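Side-chain contacts in uncharacterized protein (Staphylococcus aureus subsp. aureus, PDB 4H0A), which is of unknown function but belongs to the CAP family of cysteine-rich secretory proteins, pairing a C-terminal CAP domain with a CAP-associated N-terminal region: residues 60-63 with 69-72; 47-52 with 81-86; 124-129 with 133-138. All blocks are in the same frame, centred on the assembly; numbering follows the deposited sequence.

Contact 1 (60-63 with 69-72); sequences DRVY and YKNY. With EDO (1,2-ethanediol), chain C.
Asn71 N donates to Tyr63 O at 2.8 Å in a nearly straight bond (173°). Its return partner, Tyr63 N to Asn71 O at 3.0 Å, completes the hydrogen-bonded pair of an antiparallel beta hairpin, strands 61-65 and 69-76, at the edge of the large sheet of the N-terminal region. Tyr63 has two conformers; in the one described here Asn71 CB lies over its ring, 3.7 Å from the centroid, a CH-pi contact. With chi1 at 50°, CG of this conformer sits between its own backbone N and carbonyl carbon, which brings the ring across toward Asn71, amide and ring planes almost perpendicular. A short polar side chain suits this buried place because its CB packs on the ring while OD1 is hydrogen-bonded to Ser84 OG on strand 79-86. ND2 donates to O2 of an ethanediol that probably came from the crystallisation liquor and, weakly, to Tyr63 OH. In the same conformer Tyr63 CE1 lies over the Arg61 guanidinium, whose charge is met by Glu211 of helix 201-219. The other face carries the non-hydrogen-bonded pair Val62 and Tyr72. The branched valine offers two methyls to the aromatic ring: CG2 comes to 3.5 Å from Tyr72 CD2, and CG1 stands over the ring face, 3.9 Å from the centroid and 15° off its normal.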
ATOM      1  N   ASP A  60      12.200  11.617   5.720  1.00 31.65           N
ATOM      2  CA  ASP A  60      11.810  11.415   7.114  1.00 32.04           C
ATOM      3  C   ASP A  60      12.313  10.078   7.640  1.00 32.80           C
ATOM      4  O   ASP A  60      12.675   9.969   8.808  1.00 31.78           O
ATOM      5  CB  ASP A  60      10.279  11.485   7.242  1.00 34.05           C
ATOM      6  CG  ASP A  60       9.754  12.876   6.922  1.00 52.98           C
ATOM      7  OD1 ASP A  60      10.089  13.820   7.662  1.00 56.64           O
ATOM      8  OD2 ASP A  60       9.084  13.031   5.887  1.00 60.77           O
ATOM      9  N   ARG A  61      12.343   9.079   6.763  1.00 28.48           N
ATOM     10  CA  ARG A  61      12.688   7.705   7.083  1.00 28.84           C
ATOM     11  C   ARG A  61      13.368   7.075   5.868  1.00 31.91           C
ATOM     12  O   ARG A  61      12.876   7.284   4.758  1.00 31.19           O
ATOM     13  CB  ARG A  61      11.326   7.007   7.368  1.00 34.01           C
ATOM     14  CG  ARG A  61      11.351   5.766   8.173  1.00 42.31           C
ATOM     15  CD  ARG A  61      10.027   5.441   8.834  1.00 36.50           C
ATOM     16  NE  ARG A  61       8.849   5.465   7.947  1.00 32.34           N
ATOM     17  CZ  ARG A  61       8.214   4.410   7.433  1.00 39.20           C
ATOM     18  NH1 ARG A  61       8.678   3.183   7.626  1.00 29.39           N
ATOM     19  NH2 ARG A  61       7.109   4.579   6.711  1.00 32.03           N
ATOM     20  N   VAL A  62      14.474   6.329   6.049  1.00 27.80           N
ATOM     21  CA  VAL A  62      15.148   5.607   4.952  1.00 27.12           C
ATOM     22  C   VAL A  62      15.448   4.224   5.465  1.00 30.66           C
ATOM     23  O   VAL A  62      16.038   4.115   6.536  1.00 29.55           O
ATOM     24  CB  VAL A  62      16.437   6.293   4.445  1.00 30.73           C
ATOM     25  CG1 VAL A  62      17.105   5.474   3.328  1.00 29.90           C
ATOM     26  CG2 VAL A  62      16.148   7.725   3.983  1.00 30.41           C
ATOM     27  N   TYR A  63      15.054   3.169   4.727  0.50 27.82           N
ATOM     28  CA  TYR A  63      15.258   1.799   5.189  0.50 28.22           C
ATOM     29  C   TYR A  63      15.358   0.799   4.044  0.50 32.98           C
ATOM     30  O   TYR A  63      14.699   0.960   3.015  0.50 31.06           O
ATOM     31  CB  TYR A  63      14.094   1.376   6.107  0.50 28.73           C
ATOM     32  CG  TYR A  63      12.725   1.634   5.517  0.50 29.26           C
ATOM     33  CD1 TYR A  63      12.125   2.882   5.621  0.50 30.32           C
ATOM     34  CD2 TYR A  63      12.023   0.627   4.860  0.50 30.21           C
ATOM     35  CE1 TYR A  63      10.870   3.132   5.069  0.50 31.75           C
ATOM     36  CE2 TYR A  63      10.759   0.859   4.322  0.50 30.68           C
ATOM     37  CZ  TYR A  63      10.185   2.117   4.423  0.50 34.72           C
ATOM     38  OH  TYR A  63       8.939   2.341   3.872  0.50 33.27           O
ATOM     39  N   TYR A  69      16.390  -3.265  -2.444  1.00 40.77           N
ATOM     40  CA  TYR A  69      15.751  -1.968  -2.618  1.00 39.14           C
ATOM     41  C   TYR A  69      15.872  -1.137  -1.335  1.00 37.93           C
ATOM     42  O   TYR A  69      16.135  -1.676  -0.259  1.00 35.61           O
ATOM     43  CB  TYR A  69      14.272  -2.121  -2.982  1.00 41.28           C
ATOM     44  CG  TYR A  69      14.038  -2.748  -4.336  1.00 44.36           C
ATOM     45  CD1 TYR A  69      14.027  -1.976  -5.491  1.00 46.00           C
ATOM     46  CD2 TYR A  69      13.805  -4.109  -4.461  1.00 47.36           C
ATOM     47  CE1 TYR A  69      13.787  -2.549  -6.741  1.00 47.25           C
ATOM     48  CE2 TYR A  69      13.568  -4.694  -5.702  1.00 50.26           C
ATOM     49  CZ  TYR A  69      13.540  -3.906  -6.841  1.00 56.41           C
ATOM     50  OH  TYR A  69      13.313  -4.453  -8.084  1.00 57.51           O
ATOM     51  N   LYS A  70      15.671   0.166  -1.463  1.00 33.94           N
ATOM     52  CA  LYS A  70      15.690   1.091  -0.329  1.00 34.11           C
ATOM     53  C   LYS A  70      14.492   2.003  -0.439  1.00 38.03           C
ATOM     54  O   LYS A  70      14.217   2.496  -1.535  1.00 39.84           O
ATOM     55  CB  LYS A  70      16.988   1.911  -0.307  1.00 37.48           C
ATOM     56  CG  LYS A  70      18.033   1.441   0.669  1.00 58.61           C
ATOM     57  CD  LYS A  70      18.982   2.591   0.977  1.00 65.68           C
ATOM     58  CE  LYS A  70      20.327   2.124   1.435  1.00 68.49           C
ATOM     59  NZ  LYS A  70      21.373   3.137   1.160  1.00 81.02           N
ATOM     60  N   ASN A  71      13.761   2.219   0.664  1.00 31.97           N
ATOM     61  CA  ASN A  71      12.599   3.106   0.643  1.00 29.49           C
ATOM     62  C   ASN A  71      12.917   4.408   1.337  1.00 33.01           C
ATOM     63  O   ASN A  71      13.606   4.403   2.352  1.00 32.55           O
ATOM     64  CB  ASN A  71      11.384   2.446   1.298  1.00 30.38           C
ATOM     65  CG  ASN A  71      10.483   1.712   0.331  1.00 44.78           C
ATOM     66  OD1 ASN A  71      10.698   1.720  -0.868  1.00 41.61           O
ATOM     67  ND2 ASN A  71       9.466   1.048   0.821  1.00 32.35           N
ATOM     68  N   TYR A  72      12.446   5.525   0.763  1.00 29.80           N
ATOM     69  CA  TYR A  72      12.585   6.876   1.306  1.00 28.99           C
ATOM     70  C   TYR A  72      11.200   7.387   1.532  1.00 31.93           C
ATOM     71  O   TYR A  72      10.405   7.357   0.589  1.00 31.14           O
ATOM     72  CB  TYR A  72      13.329   7.802   0.324  1.00 30.18           C
ATOM     73  CG  TYR A  72      14.788   7.478   0.136  1.00 31.85           C
ATOM     74  CD1 TYR A  72      15.185   6.352  -0.577  1.00 34.00           C
ATOM     75  CD2 TYR A  72      15.778   8.338   0.606  1.00 32.46           C
ATOM     76  CE1 TYR A  72      16.534   6.034  -0.730  1.00 33.45           C
ATOM     77  CE2 TYR A  72      17.129   8.045   0.434  1.00 33.87           C
ATOM     78  CZ  TYR A  72      17.500   6.881  -0.220  1.00 39.35           C
ATOM     79  OH  TYR A  72      18.821   6.589  -0.407  1.00 42.93           O
TER
HETATM   80  C1  EDO C 401       5.687   1.022  -1.508  1.00 40.59           C
HETATM   81  O1  EDO C 401       5.378   1.662  -2.734  1.00 35.22           O
HETATM   82  C2  EDO C 401       7.026   0.285  -1.775  1.00 43.37           C
HETATM   83  O2  EDO C 401       7.425  -0.447  -0.641  1.00 44.16           O

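Contact 2 (47-52 with 81-86); sequences KDIKVL and YIVSTK
Ile49, in the turn leading into helix 50-56, leans its side chain onto strand 79-86. Its CB meets the Thr85 methyl CG2 at 4.0 Å, and CG1 keeps the same distance from that methyl. CG1 anti to the backbone N (chi1 -167°) points the branch at the strand, and the bend at chi2 (53°) sets CD1 against two residues, 3.8 Å from Val83 CG1 and 3.9 Å from Thr85 CG2. Three residues on, about one helical turn, Leu52 reaches Val83 tip to tip, its CD1 3.7 Å from Val83 CG2. Val83 therefore turns one methyl to both helix-side residues and the other to Leu52, a use well suited to a beta-branched residue. Thr85 fits for a related reason: its methyl faces the isoleucine while OG1 makes a weak hydrogen bond to Lys70 O on the neighbouring strand. Asp48 OD1 makes a capping bond in the turn, accepting from Lys50 N at 2.9 Å. Tyr72, Phe74 and Ile90 of the flanking strands widen the same apolar layer. Backbone hydrogen bonds of Lys47 with Ile90 and Ile49 with Glu88 supply directional ties nearby, but between 47-52 and 81-86 the contact is purely apolar, resting on shape and the hydrophobic effect.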
ATOM      1  N   LYS A  47      15.063   8.813 -12.158  1.00 44.96           N
ATOM      2  CA  LYS A  47      16.004   9.839 -11.696  1.00 44.84           C
ATOM      3  C   LYS A  47      16.731   9.379 -10.452  1.00 46.31           C
ATOM      4  O   LYS A  47      16.279   8.461  -9.767  1.00 43.47           O
ATOM      5  CB  LYS A  47      15.283  11.157 -11.398  1.00 46.33           C
ATOM      6  CG  LYS A  47      14.672  11.809 -12.623  1.00 59.60           C
ATOM      7  CD  LYS A  47      14.142  13.195 -12.289  1.00 68.16           C
ATOM      8  CE  LYS A  47      13.732  13.973 -13.513  1.00 80.78           C
ATOM      9  NZ  LYS A  47      12.996  15.210 -13.148  1.00 89.83           N
ATOM     10  N   ASP A  48      17.854  10.035 -10.141  1.00 44.44           N
ATOM     11  CA  ASP A  48      18.624   9.724  -8.942  1.00 43.04           C
ATOM     12  C   ASP A  48      17.874  10.259  -7.734  1.00 45.26           C
ATOM     13  O   ASP A  48      17.234  11.306  -7.831  1.00 44.81           O
ATOM     14  CB  ASP A  48      20.034  10.323  -9.028  1.00 46.33           C
ATOM     15  CG  ASP A  48      20.955   9.833  -7.929  1.00 51.58           C
ATOM     16  OD1 ASP A  48      20.864  10.360  -6.796  1.00 48.64           O
ATOM     17  OD2 ASP A  48      21.751   8.911  -8.194  1.00 59.41           O
ATOM     18  N   ILE A  49      17.951   9.549  -6.595  1.00 40.85           N
ATOM     19  CA  ILE A  49      17.259   9.955  -5.365  1.00 38.46           C
ATOM     20  C   ILE A  49      17.694  11.365  -4.882  1.00 43.71           C
ATOM     21  O   ILE A  49      16.878  12.063  -4.280  1.00 42.34           O
ATOM     22  CB  ILE A  49      17.416   8.891  -4.246  1.00 39.06           C
ATOM     23  CG1 ILE A  49      16.449   9.148  -3.066  1.00 37.03           C
ATOM     24  CG2 ILE A  49      18.870   8.758  -3.737  1.00 38.74           C
ATOM     25  CD1 ILE A  49      14.971   9.292  -3.426  1.00 35.28           C
ATOM     26  N   LYS A  50      18.926  11.807  -5.216  1.00 42.94           N
ATOM     27  CA  LYS A  50      19.433  13.148  -4.860  1.00 44.60           C
ATOM     28  C   LYS A  50      18.542  14.284  -5.413  1.00 49.44           C
ATOM     29  O   LYS A  50      18.537  15.373  -4.844  1.00 50.09           O
ATOM     30  CB  LYS A  50      20.867  13.343  -5.368  1.00 49.59           C
ATOM     31  CG  LYS A  50      21.923  12.539  -4.606  1.00 59.71           C
ATOM     32  CD  LYS A  50      23.289  12.614  -5.314  1.00 71.79           C
ATOM     33  CE  LYS A  50      24.028  11.304  -5.369  1.00 82.31           C
ATOM     34  NZ  LYS A  50      25.083  11.308  -6.418  1.00 93.10           N
ATOM     35  N   VAL A  51      17.783  14.027  -6.497  1.00 45.78           N
ATOM     36  CA  VAL A  51      16.864  15.008  -7.079  1.00 46.64           C
ATOM     37  C   VAL A  51      15.758  15.374  -6.067  1.00 48.68           C
ATOM     38  O   VAL A  51      15.389  16.545  -5.981  1.00 49.85           O
ATOM     39  CB  VAL A  51      16.265  14.493  -8.418  1.00 50.68           C
ATOM     40  CG1 VAL A  51      15.134  15.397  -8.908  1.00 51.63           C
ATOM     41  CG2 VAL A  51      17.353  14.372  -9.479  1.00 52.40           C
ATOM     42  N   LEU A  52      15.238  14.401  -5.309  1.00 43.25           N
ATOM     43  CA  LEU A  52      14.191  14.675  -4.312  1.00 41.53           C
ATOM     44  C   LEU A  52      14.774  15.257  -3.041  1.00 45.46           C
ATOM     45  O   LEU A  52      14.156  16.135  -2.438  1.00 44.87           O
ATOM     46  CB  LEU A  52      13.408  13.410  -3.962  1.00 39.64           C
ATOM     47  CG  LEU A  52      12.774  12.653  -5.114  1.00 44.31           C
ATOM     48  CD1 LEU A  52      11.903  11.549  -4.574  1.00 42.43           C
ATOM     49  CD2 LEU A  52      11.936  13.575  -6.018  1.00 46.66           C
ATOM     50  N   TYR A  81       4.727  10.508   0.320  1.00 29.43           N
ATOM     51  CA  TYR A  81       5.416   9.742  -0.715  1.00 28.85           C
ATOM     52  C   TYR A  81       6.236   8.599  -0.139  1.00 31.55           C
ATOM     53  O   TYR A  81       6.996   8.830   0.806  1.00 30.63           O
ATOM     54  CB  TYR A  81       6.387  10.648  -1.493  1.00 30.08           C
ATOM     55  CG  TYR A  81       5.800  11.938  -2.004  1.00 31.96           C
ATOM     56  CD1 TYR A  81       5.051  11.971  -3.178  1.00 34.40           C
ATOM     57  CD2 TYR A  81       6.051  13.145  -1.360  1.00 32.67           C
ATOM     58  CE1 TYR A  81       4.557  13.169  -3.686  1.00 35.41           C
ATOM     59  CE2 TYR A  81       5.571  14.349  -1.867  1.00 34.31           C
ATOM     60  CZ  TYR A  81       4.821  14.356  -3.030  1.00 37.86           C
ATOM     61  OH  TYR A  81       4.349  15.537  -3.564  1.00 39.60           O
ATOM     62  N   ILE A  82       6.113   7.395  -0.712  1.00 29.34           N
ATOM     63  CA  ILE A  82       6.995   6.263  -0.429  1.00 28.24           C
ATOM     64  C   ILE A  82       7.758   6.081  -1.723  1.00 32.08           C
ATOM     65  O   ILE A  82       7.168   5.670  -2.730  1.00 30.95           O
ATOM     66  CB  ILE A  82       6.332   4.947   0.052  1.00 32.19           C
ATOM     67  CG1 ILE A  82       5.489   5.175   1.320  1.00 31.85           C
ATOM     68  CG2 ILE A  82       7.448   3.876   0.302  1.00 31.91           C
ATOM     69  CD1 ILE A  82       4.561   3.982   1.673  1.00 34.57           C
ATOM     70  N   VAL A  83       9.047   6.435  -1.715  1.00 29.00           N
ATOM     71  CA  VAL A  83       9.904   6.388  -2.898  1.00 28.67           C
ATOM     72  C   VAL A  83      10.848   5.201  -2.780  1.00 32.66           C
ATOM     73  O   VAL A  83      11.647   5.183  -1.852  1.00 30.95           O
ATOM     74  CB  VAL A  83      10.683   7.726  -3.019  1.00 30.78           C
ATOM     75  CG1 VAL A  83      11.594   7.723  -4.242  1.00 31.74           C
ATOM     76  CG2 VAL A  83       9.722   8.922  -3.039  1.00 29.87           C
ATOM     77  N   SER A  84      10.783   4.238  -3.715  1.00 30.52           N
ATOM     78  CA  SER A  84      11.688   3.078  -3.704  1.00 31.90           C
ATOM     79  C   SER A  84      12.813   3.297  -4.678  1.00 36.19           C
ATOM     80  O   SER A  84      12.573   3.790  -5.782  1.00 37.82           O
ATOM     81  CB  SER A  84      10.948   1.796  -4.071  1.00 35.18           C
ATOM     82  OG  SER A  84       9.739   1.682  -3.342  1.00 35.65           O
ATOM     83  N   THR A  85      14.021   2.882  -4.304  1.00 31.88           N
ATOM     84  CA  THR A  85      15.194   3.036  -5.144  1.00 33.39           C
ATOM     85  C   THR A  85      15.981   1.734  -5.234  1.00 38.36           C
ATOM     86  O   THR A  85      15.871   0.867  -4.371  1.00 37.00           O
ATOM     87  CB  THR A  85      16.121   4.148  -4.590  1.00 37.12           C
ATOM     88  OG1 THR A  85      16.736   3.668  -3.403  1.00 37.34           O
ATOM     89  CG2 THR A  85      15.384   5.461  -4.295  1.00 34.12           C
ATOM     90  N   LYS A  86      16.774   1.619  -6.284  1.00 38.22           N
ATOM     91  CA  LYS A  86      17.700   0.514  -6.505  1.00 39.88           C
ATOM     92  C   LYS A  86      18.933   1.133  -7.101  1.00 46.89           C
ATOM     93  O   LYS A  86      18.823   1.771  -8.145  1.00 46.58           O
ATOM     94  CB  LYS A  86      17.105  -0.571  -7.411  1.00 44.47           C
ATOM     95  CG  LYS A  86      18.016  -1.817  -7.517  1.00 57.28           C
ATOM     96  CD  LYS A  86      17.247  -3.092  -7.235  1.00 65.61           C
ATOM     97  CE  LYS A  86      18.071  -4.332  -7.437  1.00 79.29           C
ATOM     98  NZ  LYS A  86      17.266  -5.560  -7.213  1.00 91.33           N
TER

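Contact 3 (124-129 with 133-138); sequences PSFKVD and YEFELS
Phe126 lies at the apolar centre, with Tyr133 CB over one face of its ring, 4.0 Å from the centroid, and Phe135 CE2 at its edge, 3.8 Å from Phe126 CE2. The beta hairpin of strands 125-128 and 131-136 puts Phe126 and Tyr133 opposite each other as an antiparallel hydrogen-bonded pair. A chi1 of 57° swings the phenylalanine ring across the strand toward its partners, so that it gathers both aromatic neighbours of the second strand. The Tyr133 ring is near parallel to it, 21° between planes, but offset enough, with centroids 5.8 Å apart, that little of one ring lies over the other; the tyrosine's outer part instead reaches Val128, with CE1 3.9 Å from Val128 CB. At the other end, Pro124 CD meets Leu137 CD1 at 3.9 Å. Pro124 lies just before the strand and lacks an N-H, but the pairing uses only its carbonyl, which accepts from Phe135 N at 3.1 Å. Two more backbone bonds, Tyr133 N to Phe126 O (2.8 Å) and Phe126 N to Tyr133 O, complete the pairing. The polar edge is formed by Ser125 and Glu134 on the reverse face, where Ser125 OG rests 4.1 Å from Glu134 CG, and the glutamate's extended chain carries OE1 to a hydrogen bond with Asn186. Helix 174-180 packs against the face carrying Phe126, Tyr133 and Phe135 through Leu177 and Ala178, while strand 184-185 pairs along the far side of 131-136 and its Leu185 packs on Tyr133 and Phe135.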
ATOM      1  N   PRO A 124      -1.846  -7.066 -19.311  1.00 79.46           N
ATOM      2  CA  PRO A 124      -0.562  -6.390 -19.551  1.00 76.98           C
ATOM      3  C   PRO A 124       0.595  -7.386 -19.523  1.00 78.89           C
ATOM      4  O   PRO A 124       0.598  -8.335 -18.737  1.00 77.47           O
ATOM      5  CB  PRO A 124      -0.479  -5.339 -18.448  1.00 75.41           C
ATOM      6  CG  PRO A 124      -1.435  -5.757 -17.432  1.00 79.47           C
ATOM      7  CD  PRO A 124      -2.442  -6.665 -18.024  1.00 78.23           C
ATOM      8  N   SER A 125       1.536  -7.191 -20.442  1.00 75.94           N
ATOM      9  CA  SER A 125       2.654  -8.101 -20.658  1.00 76.14           C
ATOM     10  C   SER A 125       3.959  -7.339 -20.839  1.00 77.11           C
ATOM     11  O   SER A 125       3.967  -6.265 -21.440  1.00 76.43           O
ATOM     12  CB  SER A 125       2.372  -8.942 -21.903  1.00 83.80           C
ATOM     13  OG  SER A 125       3.202 -10.088 -21.963  1.00 95.99           O
ATOM     14  N   PHE A 126       5.067  -7.907 -20.348  1.00 72.31           N
ATOM     15  CA  PHE A 126       6.387  -7.294 -20.491  1.00 70.37           C
ATOM     16  C   PHE A 126       7.473  -8.301 -20.157  1.00 77.18           C
ATOM     17  O   PHE A 126       7.178  -9.369 -19.617  1.00 77.67           O
ATOM     18  CB  PHE A 126       6.516  -6.047 -19.579  1.00 67.56           C
ATOM     19  CG  PHE A 126       6.270  -6.324 -18.116  1.00 65.86           C
ATOM     20  CD1 PHE A 126       7.286  -6.802 -17.303  1.00 66.70           C
ATOM     21  CD2 PHE A 126       5.035  -6.071 -17.544  1.00 67.64           C
ATOM     22  CE1 PHE A 126       7.064  -7.048 -15.950  1.00 65.43           C
ATOM     23  CE2 PHE A 126       4.811  -6.323 -16.191  1.00 67.84           C
ATOM     24  CZ  PHE A 126       5.829  -6.806 -15.400  1.00 64.37           C
ATOM     25  N   LYS A 127       8.732  -7.938 -20.422  1.00 75.52           N
ATOM     26  CA  LYS A 127       9.888  -8.769 -20.082  1.00 76.16           C
ATOM     27  C   LYS A 127      10.791  -8.038 -19.109  1.00 76.88           C
ATOM     28  O   LYS A 127      10.969  -6.827 -19.242  1.00 75.87           O
ATOM     29  CB  LYS A 127      10.689  -9.158 -21.334  1.00 82.63           C
ATOM     30  CG  LYS A 127       9.959 -10.130 -22.244  1.00 98.24           C
ATOM     31  CD  LYS A 127      10.879 -10.699 -23.317  1.00113.80           C
ATOM     32  CE  LYS A 127      10.183 -11.763 -24.134  1.00131.50           C
ATOM     33  NZ  LYS A 127      11.111 -12.423 -25.094  1.00146.53           N
ATOM     34  N   VAL A 128      11.322  -8.762 -18.109  1.00 72.64           N
ATOM     35  CA  VAL A 128      12.297  -8.257 -17.134  1.00 70.23           C
ATOM     36  C   VAL A 128      13.511  -9.158 -17.266  1.00 78.54           C
ATOM     37  O   VAL A 128      13.441 -10.316 -16.837  1.00 77.73           O
ATOM     38  CB  VAL A 128      11.765  -8.213 -15.679  1.00 70.74           C
ATOM     39  CG1 VAL A 128      12.897  -7.956 -14.679  1.00 68.53           C
ATOM     40  CG2 VAL A 128      10.681  -7.161 -15.532  1.00 68.49           C
ATOM     41  N   ASP A 129      14.599  -8.652 -17.898  1.00 78.58           N
ATOM     42  CA  ASP A 129      15.829  -9.419 -18.108  1.00 81.00           C
ATOM     43  C   ASP A 129      15.545 -10.692 -18.958  1.00 89.91           C
ATOM     44  O   ASP A 129      16.060 -11.770 -18.656  1.00 91.37           O
ATOM     45  CB  ASP A 129      16.438  -9.758 -16.725  1.00 80.69           C
ATOM     46  CG  ASP A 129      17.824 -10.346 -16.737  1.00 90.33           C
ATOM     47  OD1 ASP A 129      18.503 -10.236 -17.773  1.00 93.11           O
ATOM     48  OD2 ASP A 129      18.224 -10.939 -15.711  1.00 89.41           O
ATOM     49  N   TYR A 133       6.507 -11.733 -18.176  1.00 79.01           N
ATOM     50  CA  TYR A 133       5.531 -11.573 -17.102  1.00 76.80           C
ATOM     51  C   TYR A 133       4.216 -11.156 -17.725  1.00 82.14           C
ATOM     52  O   TYR A 133       4.199 -10.195 -18.493  1.00 81.98           O
ATOM     53  CB  TYR A 133       5.989 -10.524 -16.083  1.00 73.59           C
ATOM     54  CG  TYR A 133       7.141 -10.999 -15.236  1.00 73.89           C
ATOM     55  CD1 TYR A 133       8.450 -10.844 -15.661  1.00 75.74           C
ATOM     56  CD2 TYR A 133       6.921 -11.673 -14.042  1.00 74.53           C
ATOM     57  CE1 TYR A 133       9.517 -11.315 -14.903  1.00 75.56           C
ATOM     58  CE2 TYR A 133       7.981 -12.142 -13.270  1.00 75.43           C
ATOM     59  CZ  TYR A 133       9.280 -11.970 -13.708  1.00 83.47           C
ATOM     60  OH  TYR A 133      10.324 -12.434 -12.945  1.00 85.23           O
ATOM     61  N   GLU A 134       3.134 -11.889 -17.451  1.00 79.59           N
ATOM     62  CA  GLU A 134       1.806 -11.544 -17.958  1.00 79.86           C
ATOM     63  C   GLU A 134       0.822 -11.606 -16.808  1.00 81.77           C
ATOM     64  O   GLU A 134       0.745 -12.631 -16.131  1.00 82.84           O
ATOM     65  CB  GLU A 134       1.379 -12.467 -19.096  1.00 85.66           C
ATOM     66  CG  GLU A 134       0.204 -11.892 -19.867  1.00 94.12           C
ATOM     67  CD  GLU A 134      -0.325 -12.777 -20.974  1.00110.27           C
ATOM     68  OE1 GLU A 134       0.133 -13.937 -21.082  1.00 97.24           O
ATOM     69  OE2 GLU A 134      -1.219 -12.317 -21.720  1.00104.34           O
ATOM     70  N   PHE A 135       0.107 -10.503 -16.549  1.00 75.22           N
ATOM     71  CA  PHE A 135      -0.847 -10.438 -15.445  1.00 73.44           C
ATOM     72  C   PHE A 135      -2.266 -10.682 -15.911  1.00 81.12           C
ATOM     73  O   PHE A 135      -2.653 -10.197 -16.971  1.00 82.70           O
ATOM     74  CB  PHE A 135      -0.788  -9.071 -14.753  1.00 70.58           C
ATOM     75  CG  PHE A 135       0.473  -8.822 -13.968  1.00 69.18           C
ATOM     76  CD1 PHE A 135       0.817  -9.636 -12.896  1.00 71.08           C
ATOM     77  CD2 PHE A 135       1.275  -7.727 -14.243  1.00 68.78           C
ATOM     78  CE1 PHE A 135       1.948  -9.368 -12.129  1.00 68.83           C
ATOM     79  CE2 PHE A 135       2.413  -7.471 -13.483  1.00 68.67           C
ATOM     80  CZ  PHE A 135       2.745  -8.296 -12.438  1.00 65.81           C
ATOM     81  N   GLU A 136      -3.045 -11.407 -15.090  1.00 78.93           N
ATOM     82  CA  GLU A 136      -4.466 -11.695 -15.322  1.00 81.02           C
ATOM     83  C   GLU A 136      -5.263 -10.760 -14.411  1.00 83.41           C
ATOM     84  O   GLU A 136      -5.498 -11.110 -13.255  1.00 82.84           O
ATOM     85  CB  GLU A 136      -4.764 -13.178 -15.012  1.00 85.15           C
ATOM     86  CG  GLU A 136      -4.052 -14.165 -15.922  1.00 97.28           C
ATOM     87  CD  GLU A 136      -4.448 -14.068 -17.381  1.00118.70           C
ATOM     88  OE1 GLU A 136      -5.665 -13.981 -17.664  1.00114.27           O
ATOM     89  OE2 GLU A 136      -3.540 -14.065 -18.242  1.00110.71           O
ATOM     90  N   LEU A 137      -5.606  -9.547 -14.892  1.00 79.01           N
ATOM     91  CA  LEU A 137      -6.311  -8.559 -14.056  1.00 76.46           C
ATOM     92  C   LEU A 137      -7.797  -8.917 -13.877  1.00 83.02           C
ATOM     93  O   LEU A 137      -8.527  -8.996 -14.865  1.00 86.25           O
ATOM     94  CB  LEU A 137      -6.175  -7.116 -14.600  1.00 74.55           C
ATOM     95  CG  LEU A 137      -5.097  -6.271 -13.896  1.00 74.85           C
ATOM     96  CD1 LEU A 137      -3.720  -6.699 -14.311  1.00 73.63           C
ATOM     97  CD2 LEU A 137      -5.294  -4.785 -14.157  1.00 77.06           C
ATOM     98  N   SER A 138      -8.240  -9.113 -12.606  1.00 78.17           N
ATOM     99  CA  SER A 138      -9.638  -9.434 -12.269  1.00 80.15           C
ATOM    100  C   SER A 138     -10.550  -8.222 -12.473  1.00 82.01           C
ATOM    101  O   SER A 138     -10.059  -7.131 -12.770  1.00 77.52           O
ATOM    102  CB  SER A 138      -9.748  -9.930 -10.824  1.00 82.88           C
ATOM    103  OG  SER A 138      -9.537  -8.911  -9.858  1.00 84.47           O
TER

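From the N terminus the chain first passes 47-52, where contact 2 opens, then runs through 60-63 and 69-72, so that the short hairpin loop of contact 1 is closed before strand 79-86 returns to complete contact 2. Contact 1 thus lies wholly within the longer loop of contact 2. The two meet in the seven-stranded antiparallel sheet, where strands 69-76 and 79-86 are neighbours: Tyr72 N donates to Val83 O, and helix 50-56 is tied to one face. Contact 3 follows in series, its centre about 27 Å from that of contact 1, and closes a tight hairpin in a separate three-stranded sheet of the N-terminal region.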